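Local coordinates for nitroreductase family protein (Sphingopyxis sp., PDB 7DP1), which probably uses flavin mononucleotide and NADPH to reduce nitro groups of dinitroaniline herbicides, as an FMN-dependent nitroreductase working as a two-chain assembly, at residues Q150-D153 / M154-L158. The protein carries 1 engineered substitution. Residues are numbered along the deposited sequence; the frame is centred on the assembly and turned at random.
With FMN (flavin mononucleotide), chain D.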
loop_
_atom_site.group_PDB
_atom_site.type_symbol
_atom_site.label_atom_id
_atom_site.label_comp_id
_atom_site.label_asym_id
_atom_site.label_seq_id
_atom_site.Cartn_x
_atom_site.Cartn_y
_atom_site.Cartn_z
ATOM N N GLN A 150 -7.190 5.516 -3.678
ATOM C CA GLN A 150 -7.764 4.745 -2.584
ATOM C C GLN A 150 -7.220 3.315 -2.611
ATOM O O GLN A 150 -7.080 2.669 -1.578
ATOM C CB GLN A 150 -9.284 4.754 -2.627
ATOM C CG GLN A 150 -9.891 6.049 -2.113
ATOM C CD GLN A 150 -9.797 7.168 -3.117
ATOM O OE1 GLN A 150 -10.064 6.974 -4.297
ATOM N NE2 GLN A 150 -9.439 8.356 -2.650
ATOM N N TRP A 151 -6.921 2.821 -3.803
ATOM C CA TRP A 151 -6.278 1.538 -3.895
ATOM C C TRP A 151 -4.911 1.582 -3.239
ATOM O O TRP A 151 -4.524 0.623 -2.594
ATOM C CB TRP A 151 -6.188 1.083 -5.358
ATOM C CG TRP A 151 -7.509 0.490 -5.789
ATOM C CD1 TRP A 151 -8.732 1.106 -5.751
ATOM C CD2 TRP A 151 -7.749 -0.839 -6.259
ATOM N NE1 TRP A 151 -9.709 0.250 -6.190
ATOM C CE2 TRP A 151 -9.130 -0.952 -6.509
ATOM C CE3 TRP A 151 -6.928 -1.933 -6.516
ATOM C CZ2 TRP A 151 -9.709 -2.127 -6.990
ATOM C CZ3 TRP A 151 -7.499 -3.094 -6.991
ATOM C CH2 TRP A 151 -8.881 -3.183 -7.225
ATOM N N ALA A 152 -4.194 2.701 -3.347
ATOM C CA ALA A 152 -2.900 2.779 -2.663
ATOM C C ALA A 152 -3.107 2.751 -1.142
ATOM O O ALA A 152 -2.332 2.112 -0.431
ATOM C CB ALA A 152 -2.109 4.030 -3.099
ATOM N N ASP A 153 -4.169 3.410 -0.660
ATOM C CA ASP A 153 -4.549 3.368 0.758
ATOM C C ASP A 153 -4.735 1.927 1.211
ATOM O O ASP A 153 -4.318 1.554 2.294
ATOM C CB ASP A 153 -5.861 4.122 1.030
ATOM C CG ASP A 153 -5.803 5.605 0.700
ATOM O OD1 ASP A 153 -4.700 6.197 0.679
ATOM O OD2 ASP A 153 -6.904 6.192 0.506
ATOM N N MET A 154 -5.369 1.108 0.380
ATOM C CA MET A 154 -5.556 -0.292 0.755
ATOM C C MET A 154 -4.214 -1.030 0.915
ATOM O O MET A 154 -4.047 -1.853 1.838
ATOM C CB MET A 154 -6.439 -1.025 -0.281
ATOM C CG MET A 154 -7.909 -0.552 -0.287
ATOM S SD MET A 154 -9.024 -1.679 -1.183
ATOM C CE MET A 154 -8.464 -1.487 -2.866
ATOM N N GLY A 155 -3.283 -0.755 0.006
ATOM C CA GLY A 155 -1.943 -1.341 0.083
ATOM C C GLY A 155 -1.277 -0.966 1.393
ATOM O O GLY A 155 -0.645 -1.783 2.063
ATOM N N MET A 156 -1.456 0.284 1.782
ATOM C CA MET A 156 -0.869 0.767 3.032
ATOM C C MET A 156 -1.397 -0.071 4.172
ATOM O O MET A 156 -0.634 -0.527 5.027
ATOM C CB MET A 156 -1.183 2.246 3.235
ATOM C CG MET A 156 -0.458 3.161 2.232
ATOM S SD MET A 156 -1.057 4.852 2.403
ATOM C CE MET A 156 -0.648 5.443 0.744
ATOM N N TRP A 157 -2.705 -0.283 4.180
ATOM C CA TRP A 157 -3.326 -1.137 5.216
ATOM C C TRP A 157 -2.847 -2.575 5.144
ATOM O O TRP A 157 -2.441 -3.166 6.145
ATOM C CB TRP A 157 -4.838 -1.116 5.098
ATOM C CG TRP A 157 -5.533 -1.988 6.102
ATOM C CD1 TRP A 157 -5.798 -1.672 7.399
ATOM C CD2 TRP A 157 -6.089 -3.307 5.888
ATOM N NE1 TRP A 157 -6.487 -2.699 8.010
ATOM C CE2 TRP A 157 -6.673 -3.716 7.113
ATOM C CE3 TRP A 157 -6.133 -4.180 4.796
ATOM C CZ2 TRP A 157 -7.313 -4.974 7.281
ATOM C CZ3 TRP A 157 -6.761 -5.431 4.963
ATOM C CH2 TRP A 157 -7.338 -5.811 6.202
ATOM N N LEU A 158 -2.897 -3.142 3.946
ATOM C CA LEU A 158 -2.504 -4.529 3.757
ATOM C C LEU A 158 -1.083 -4.796 4.221
ATOM O O LEU A 158 -0.821 -5.793 4.892
ATOM C CB LEU A 158 -2.640 -4.929 2.275
ATOM C CG LEU A 158 -2.499 -6.438 2.092
ATOM C CD1 LEU A 158 -3.652 -7.167 2.805
ATOM C CD2 LEU A 158 -2.442 -6.808 0.625
HETATM N N1 FMN D . -2.425 15.141 4.573
HETATM C C2 FMN D . -2.361 16.468 4.233
HETATM O O2 FMN D . -2.412 17.309 5.122
HETATM N N3 FMN D . -2.223 16.852 2.913
HETATM C C4 FMN D . -2.141 15.921 1.901
HETATM O O4 FMN D . -2.005 16.313 0.728
HETATM C C4A FMN D . -2.214 14.564 2.247
HETATM N N5 FMN D . -2.148 13.578 1.290
HETATM C C5A FMN D . -2.181 12.247 1.651
HETATM C C6 FMN D . -2.091 11.276 0.670
HETATM C C7 FMN D . -2.132 9.933 1.025
HETATM C C7M FMN D . -2.009 8.890 -0.041
HETATM C C8 FMN D . -2.267 9.558 2.356
HETATM C C8M FMN D . -2.266 8.102 2.739
HETATM C C9 FMN D . -2.359 10.533 3.337
HETATM C C9A FMN D . -2.308 11.880 2.984
HETATM N N10 FMN D . -2.404 12.870 3.947
HETATM C C10 FMN D . -2.351 14.191 3.582
HETATM C "C1'" FMN D . -2.531 12.540 5.410
HETATM C "C2'" FMN D . -3.929 12.057 5.786
HETATM O "O2'" FMN D . -4.805 13.147 5.934
HETATM C "C3'" FMN D . -3.798 11.286 7.100
HETATM O "O3'" FMN D . -3.019 10.127 6.893
HETATM C "C4'" FMN D . -5.132 10.881 7.722
HETATM O "O4'" FMN D . -5.801 12.070 8.101
HETATM C "C5'" FMN D . -4.825 10.070 8.981
HETATM O "O5'" FMN D . -4.001 10.842 9.857
HETATM P P FMN D . -2.580 10.270 10.392
HETATM O O1P FMN D . -1.927 11.421 11.137
HETATM O O2P FMN D . -2.726 9.100 11.325
HETATM O O3P FMN D . -1.808 9.773 9.197
#
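Four successive i to i+4 backbone hydrogen bonds, from Met154 N to Gln150 O through Trp157 N to Asp153 O, define one unbroken alpha-helical run within helix 148-167, with N-H...O angles no smaller than 149°. This buried part of the helix, in the nitroreductase fold, touches the sheet on one side and, on another, FMN and the second subunit.

Toward the sheet, Trp151 and Met154 lie side by side and form a Met-aromatic contact. Met154 CE sits over one indole face, 3.6 Å from the centroid of the five-membered ring and 11° off its normal, which meets the geometry of a CH-pi interaction. Its nearest ring atom is Trp151 CD2, with SD farther out above the same ring. The bend at the end of the thioether (chi3 -68°) turns this methyl onto the indole. Phe198 and Cys142 of neighbouring strands touch both side chains. Were Trp151 replaced by an alanine, the Met154 methyl would probably lose its aromatic surface, and a gap is likely to open toward Phe198.

On the flavin side, Met156 runs extended beyond CG back along the helix toward Asp153. Its CE lies 4.3 Å from Ala152 CB, linking adjacent turns. Asp153 OD1 accepts a hydrogen bond from Gly47 N, which anchors the carboxylate beside the dimethylbenzene end of the isoalloxazine. Arg18 and Glu176 of the second subunit are among the residues hydrogen-bonded to this FMN. Both flavin methyls are approached, C8M more closely: FMN C8M lies 3.5 Å from Met156 SD and 3.7 Å from Asp153 OD1.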